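Local coordinates for myosin-I heavy chain (Dictyostelium discoideum, PDB 5EJR), which is an actin-based motor with ATPase activity, involved in early phagocytosis and adhesion, represented here by a MyTH4-FERM segment of its tail, at residues I90-I93 with I94-I98; I98-H101 with E102-D105; L130-F133 with L134-F138. All coordinates share one frame; numbering follows the deposited sequence.

Contact 1 of 3, residues I90-I93 with I94-I98; sequences IQSI and ISRGI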
# COMPACT_ATOMS: atom_id res chain seq x y z
N ILE A 90 0.48 12.99 12.75
CA ILE A 90 -0.24 13.57 11.61
C ILE A 90 -1.22 12.54 10.99
O ILE A 90 -2.28 12.95 10.55
CB ILE A 90 0.72 14.23 10.58
CG1 ILE A 90 -0.06 15.09 9.55
CG2 ILE A 90 1.65 13.21 9.91
CD1 ILE A 90 0.82 16.12 8.75
N GLN A 91 -0.89 11.23 10.99
CA GLN A 91 -1.82 10.20 10.49
C GLN A 91 -3.13 10.21 11.32
O GLN A 91 -4.21 10.13 10.74
CB GLN A 91 -1.17 8.82 10.53
CG GLN A 91 -0.33 8.54 9.29
CD GLN A 91 0.71 7.49 9.56
OE1 GLN A 91 0.49 6.51 10.27
NE2 GLN A 91 1.89 7.69 9.02
N SER A 92 -3.02 10.40 12.66
CA SER A 92 -4.15 10.52 13.59
C SER A 92 -5.03 11.72 13.23
O SER A 92 -6.24 11.56 13.10
CB SER A 92 -3.64 10.65 15.03
OG SER A 92 -4.72 10.77 15.94
N ILE A 93 -4.39 12.90 12.97
CA ILE A 93 -5.06 14.15 12.60
C ILE A 93 -5.83 13.99 11.31
O ILE A 93 -6.98 14.41 11.24
CB ILE A 93 -4.07 15.36 12.53
CG1 ILE A 93 -3.39 15.60 13.90
CG2 ILE A 93 -4.77 16.64 12.02
CD1 ILE A 93 -2.13 16.47 13.84
N ILE A 94 -5.19 13.42 10.28
CA ILE A 94 -5.86 13.27 8.99
C ILE A 94 -6.96 12.22 9.10
O ILE A 94 -8.04 12.43 8.55
CB ILE A 94 -4.85 13.07 7.82
CG1 ILE A 94 -4.28 14.46 7.39
CG2 ILE A 94 -5.48 12.36 6.62
CD1 ILE A 94 -2.90 14.42 7.04
N SER A 95 -6.74 11.15 9.89
CA SER A 95 -7.76 10.11 10.11
C SER A 95 -8.99 10.76 10.75
O SER A 95 -10.11 10.57 10.25
CB SER A 95 -7.21 8.99 10.99
OG SER A 95 -8.25 8.13 11.43
N ARG A 96 -8.78 11.60 11.80
CA ARG A 96 -9.86 12.33 12.46
C ARG A 96 -10.63 13.18 11.45
O ARG A 96 -11.86 13.16 11.45
CB ARG A 96 -9.32 13.17 13.63
CG ARG A 96 -10.39 13.86 14.49
CD ARG A 96 -9.80 14.58 15.69
NE ARG A 96 -9.10 13.69 16.62
CZ ARG A 96 -7.77 13.56 16.69
NH1 ARG A 96 -6.98 14.25 15.87
NH2 ARG A 96 -7.23 12.72 17.57
N GLY A 97 -9.92 13.86 10.55
CA GLY A 97 -10.54 14.67 9.51
C GLY A 97 -11.33 13.88 8.49
O GLY A 97 -12.40 14.32 8.07
N ILE A 98 -10.78 12.72 8.05
CA ILE A 98 -11.42 11.80 7.09
C ILE A 98 -12.79 11.30 7.64
O ILE A 98 -13.81 11.49 6.97
CB ILE A 98 -10.47 10.59 6.73
CG1 ILE A 98 -9.35 11.02 5.76
CG2 ILE A 98 -11.25 9.39 6.17
CD1 ILE A 98 -8.20 10.01 5.61
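I90 and I94, four residues apart, lie on one side of the helix, and their torsions bring CG1 of the first and CD1 of the second together. In I90, CG1 stands opposite the main-chain N (chi1 -168°) and reaches along the helix. In I94 the same branch swings to the other side of CB, beside the N (chi1 -81°). The two side chains then run next to each other, pointing the same way, and I94 CD1 rests 3.8 Å from I90 CG1. Beta-branched isoleucine suits both places, since each presents a stiff apolar ridge to helix 121-137.

On the polar flank R96 starts out extended and then bends at chi3 (-62°), which brings its guanidinium back along the helix, with one face over S92 O. R96 NH2 comes to 3.6 Å from S92 OG, and R96 NH1 lies 3.8 Å from I93 CA. What joins arginine and serine is a shared acidic partner: E70 OE1 of helix 58-75 accepts from S92 OG and forms a salt bridge with R96 NH1, which also donates to N67 OD1. A buried arginine is thus paired, and serine is small enough to sit beside it. Q91 turns elsewhere, its NE2 donating to P192 O and to E282 OE1 of the RA-like lobe.

Beneath these groups the backbone bonds are regular: I94 N to I90 O measures 3.0 Å, and R96 N to S92 O 2.9 Å. With isoleucines set against helix 121-137 and polar groups against helix 58-75, this is a helix-packing segment of the helical MyTH4 domain.

Contact 2 of 3, residues I98-H101 with E102-D105; sequences IENH and ELRD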
# COMPACT_ATOMS: atom_id res chain seq x y z
N ILE A 98 -10.78 12.72 8.05
CA ILE A 98 -11.42 11.80 7.09
C ILE A 98 -12.79 11.30 7.64
O ILE A 98 -13.81 11.49 6.97
CB ILE A 98 -10.47 10.59 6.73
CG1 ILE A 98 -9.35 11.02 5.76
CG2 ILE A 98 -11.25 9.39 6.17
CD1 ILE A 98 -8.20 10.01 5.61
N GLU A 99 -12.79 10.70 8.85
CA GLU A 99 -13.98 10.10 9.44
C GLU A 99 -14.92 11.10 10.14
O GLU A 99 -16.13 10.86 10.16
CB GLU A 99 -13.64 8.91 10.36
CG GLU A 99 -12.74 9.21 11.55
CD GLU A 99 -11.60 8.24 11.76
OE1 GLU A 99 -11.07 7.71 10.75
OE2 GLU A 99 -11.18 8.06 12.93
N ASN A 100 -14.40 12.21 10.69
CA ASN A 100 -15.25 13.22 11.32
C ASN A 100 -15.31 14.41 10.39
O ASN A 100 -14.55 15.37 10.50
CB ASN A 100 -14.79 13.57 12.73
CG ASN A 100 -14.71 12.36 13.62
OD1 ASN A 100 -15.72 11.88 14.15
ND2 ASN A 100 -13.50 11.82 13.77
N HIS A 101 -16.16 14.27 9.40
CA HIS A 101 -16.45 15.18 8.30
C HIS A 101 -16.75 16.64 8.73
O HIS A 101 -16.32 17.59 8.05
CB HIS A 101 -17.60 14.56 7.52
CG HIS A 101 -18.44 15.51 6.74
ND1 HIS A 101 -18.13 15.83 5.43
CD2 HIS A 101 -19.59 16.13 7.09
CE1 HIS A 101 -19.07 16.68 5.04
NE2 HIS A 101 -19.98 16.89 6.01
N GLU A 102 -17.50 16.81 9.83
CA GLU A 102 -17.93 18.11 10.36
C GLU A 102 -16.85 18.76 11.23
O GLU A 102 -17.01 19.88 11.71
CB GLU A 102 -19.31 17.99 11.08
CG GLU A 102 -19.49 16.80 12.02
CD GLU A 102 -19.45 15.40 11.43
OE1 GLU A 102 -18.54 14.62 11.81
OE2 GLU A 102 -20.27 15.11 10.53
N LEU A 103 -15.70 18.10 11.34
CA LEU A 103 -14.54 18.59 12.09
C LEU A 103 -13.45 19.16 11.15
O LEU A 103 -12.42 19.63 11.63
CB LEU A 103 -13.98 17.42 12.91
CG LEU A 103 -13.60 17.66 14.36
CD1 LEU A 103 -14.71 18.35 15.13
CD2 LEU A 103 -13.26 16.36 15.02
N ARG A 104 -13.70 19.14 9.83
CA ARG A 104 -12.73 19.53 8.79
C ARG A 104 -12.34 21.00 8.82
O ARG A 104 -11.14 21.28 8.88
CB ARG A 104 -13.20 19.11 7.40
CG ARG A 104 -13.05 17.60 7.23
CD ARG A 104 -13.78 17.08 6.03
NE ARG A 104 -13.75 15.62 5.98
CZ ARG A 104 -14.20 14.91 4.96
NH1 ARG A 104 -14.72 15.51 3.91
NH2 ARG A 104 -14.13 13.59 4.99
N ASP A 105 -13.33 21.93 8.83
CA ASP A 105 -13.09 23.39 8.93
C ASP A 105 -12.29 23.72 10.19
O ASP A 105 -11.36 24.53 10.13
CB ASP A 105 -14.40 24.17 8.94
CG ASP A 105 -15.13 24.18 7.62
OD1 ASP A 105 -14.51 23.79 6.60
OD2 ASP A 105 -16.30 24.57 7.60
O HOH W 1 -18.89 11.26 11.32
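R104 reaches back across the turn to I98, its chain extended from CG to NE, and makes the compact side of this contact. R104 CD lies 3.3 Å from H101 O, and the aliphatic part of the side chain follows the H101 backbone. At the far end R104 NH2 donates to I98 O over 2.9 Å, with the carbonyl oxygen close to the guanidinium plane, while NE binds G97 O. Two carbonyls at the end of helix 86-99 are therefore met by one guanidinium, and a long side chain ending in a flat group with several N-H donors suits this place. F138 packs against R104 as well.

N100, H101, E102 and L103 form a type I beta turn, closed by L103 N to N100 O at 3.1 Å, with the donor well above the carbonyl plane. The turn links helix 86-99 to helix 104-113 in the MyTH4 domain. Beside the turn, L103 CD2 lies 3.9 Å from N100 CB, and the buried leucine also touches L60 and K63 of helix 58-75. N100 leaves the helix here, and its amide serves both chain and neighbour: ND2 donates to R96 O and OD1 accepts from K63 NZ.

The other side is exposed and held far more lightly, a corner that suits polar, ionisable side chains. H101 and E102 cross at about a right angle, and E102 OE2 approaches the edge of the imidazole in its plane, 3.7 Å from H101 CD2. A bend at chi2 (-64°) folds the glutamate back toward the histidine backbone. H101 ND1 sits above one face of the R104 guanidinium, toward its rim. A water donates to E99 O at 3.0 Å and only weakly to E102 OE1.

Contact 3 of 3, residues L130-F133 with L134-F138; sequences LIYF and LSITF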
# COMPACT_ATOMS: atom_id res chain seq x y z
N LEU A 130 1.32 20.68 7.50
CA LEU A 130 0.07 20.04 7.90
C LEU A 130 -1.06 20.50 6.99
O LEU A 130 -1.83 19.67 6.54
CB LEU A 130 -0.25 20.32 9.40
CG LEU A 130 -1.65 19.94 9.94
CD1 LEU A 130 -1.95 18.46 9.76
CD2 LEU A 130 -1.75 20.29 11.40
N ILE A 131 -1.11 21.80 6.63
CA ILE A 131 -2.14 22.33 5.72
C ILE A 131 -2.02 21.64 4.36
O ILE A 131 -3.04 21.28 3.74
CB ILE A 131 -2.09 23.87 5.63
CG1 ILE A 131 -2.54 24.50 6.98
CG2 ILE A 131 -2.93 24.38 4.47
CD1 ILE A 131 -2.18 26.00 7.19
N TYR A 132 -0.77 21.44 3.89
CA TYR A 132 -0.52 20.74 2.63
C TYR A 132 -1.12 19.32 2.67
O TYR A 132 -1.82 18.93 1.73
CB TYR A 132 0.99 20.67 2.34
CG TYR A 132 1.31 19.66 1.26
CD1 TYR A 132 1.10 19.95 -0.08
CD2 TYR A 132 1.78 18.38 1.59
CE1 TYR A 132 1.36 19.01 -1.08
CE2 TYR A 132 2.03 17.43 0.60
CZ TYR A 132 1.84 17.75 -0.73
OH TYR A 132 2.11 16.84 -1.72
N PHE A 133 -0.80 18.56 3.74
CA PHE A 133 -1.24 17.18 3.94
C PHE A 133 -2.75 17.07 4.17
O PHE A 133 -3.34 16.05 3.82
CB PHE A 133 -0.42 16.47 5.03
CG PHE A 133 1.00 16.15 4.62
CD1 PHE A 133 1.26 15.36 3.50
CD2 PHE A 133 2.08 16.59 5.38
CE1 PHE A 133 2.58 15.06 3.12
CE2 PHE A 133 3.40 16.29 5.00
CZ PHE A 133 3.64 15.53 3.87
N LEU A 134 -3.39 18.15 4.67
CA LEU A 134 -4.84 18.16 4.79
C LEU A 134 -5.40 18.39 3.39
O LEU A 134 -6.33 17.69 2.97
CB LEU A 134 -5.37 19.29 5.71
CG LEU A 134 -5.00 19.26 7.19
CD1 LEU A 134 -5.35 20.59 7.84
CD2 LEU A 134 -5.70 18.14 7.92
N SER A 135 -4.85 19.39 2.66
CA SER A 135 -5.32 19.77 1.32
C SER A 135 -5.22 18.64 0.27
O SER A 135 -5.99 18.65 -0.68
CB SER A 135 -4.63 21.03 0.83
OG SER A 135 -3.28 20.78 0.50
N ILE A 136 -4.29 17.69 0.45
CA ILE A 136 -4.19 16.56 -0.48
C ILE A 136 -5.27 15.49 -0.19
O ILE A 136 -5.66 14.76 -1.10
CB ILE A 136 -2.76 15.94 -0.59
CG1 ILE A 136 -2.18 15.54 0.77
CG2 ILE A 136 -1.81 16.88 -1.36
CD1 ILE A 136 -0.99 14.57 0.72
N THR A 137 -5.81 15.46 1.07
CA THR A 137 -6.80 14.49 1.52
C THR A 137 -8.27 14.93 1.35
O THR A 137 -9.03 14.28 0.63
CB THR A 137 -6.50 14.09 2.97
OG1 THR A 137 -5.09 14.02 3.12
CG2 THR A 137 -7.10 12.73 3.34
N PHE A 138 -8.68 15.99 2.04
CA PHE A 138 -10.06 16.46 2.00
C PHE A 138 -10.13 17.97 1.89
O PHE A 138 -9.21 18.68 2.28
CB PHE A 138 -10.87 15.95 3.23
CG PHE A 138 -10.16 16.11 4.55
CD1 PHE A 138 -10.13 17.35 5.20
CD2 PHE A 138 -9.47 15.06 5.12
CE1 PHE A 138 -9.43 17.51 6.39
CE2 PHE A 138 -8.77 15.22 6.32
CZ PHE A 138 -8.75 16.45 6.95
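I136 fits its two branches into the corner formed by the face of Y132 and the edge of F133. The rings themselves meet edge against face, Y132 CD2 standing 3.6 Å above the F133 ring plane, toward the rim. I136 CG2 settles over the face of Y132, a CH-pi contact 4.2 Å from the ring centroid and 28° off its normal. I136 CD1 comes to the edge of the F133 ring, 3.7 Å from F133 CD1. This forking depends on a first torsion uncommon for a helical isoleucine (chi1 54°), which puts I136 CG1 between the main-chain N and C and only 3.3 Å from F133 O. With an alanine here, both methyls would be gone, which would probably open a gap over the Y132 face and beside the F133 edge, leaving those rings held on that side by less.

These bumps belong to the buried last turns of helix 121-137 in the MyTH4 domain. F200 extends the aromatic cluster, stacking on Y132 and meeting F133 edge to face. Facing helix 104-113, L130 CD1 fits against L134 CG at 4.1 Å, two branched leucines crossing at a slant.

Small hydroxyl residues suit the remaining places, because they fold back onto the helix and satisfy buried carbonyls. S135 OG donates to Y132 O at 2.7 Å, and the same oxygen also receives I136 N. T137 OG1 donates to F133 O at 2.8 Å, nearly in line with the C=O bond, while T137 N and F138 N both turn to L134 O.

All three contacts lie within the MyTH4 domain, on the same side of the chain's centre. Contact 1 occupies helix 86-99, contact 2 follows directly through the shared I98 and the turn into helix 104-113, and contact 3 comes later, at the end of helix 121-137. The centres of contact 1 and contact 2 are about 9 Å apart. Contact 3 is centred about 10 Å from contact 1 and about 12 Å from contact 2. F138 packs against G97, I98 and R104, joining all three, while I90 meets F133 farther along. Three helices successive in sequence are thus packed into one bundle, adjoining the FERM region through residues such as Y229, which binds the I136 carbonyl.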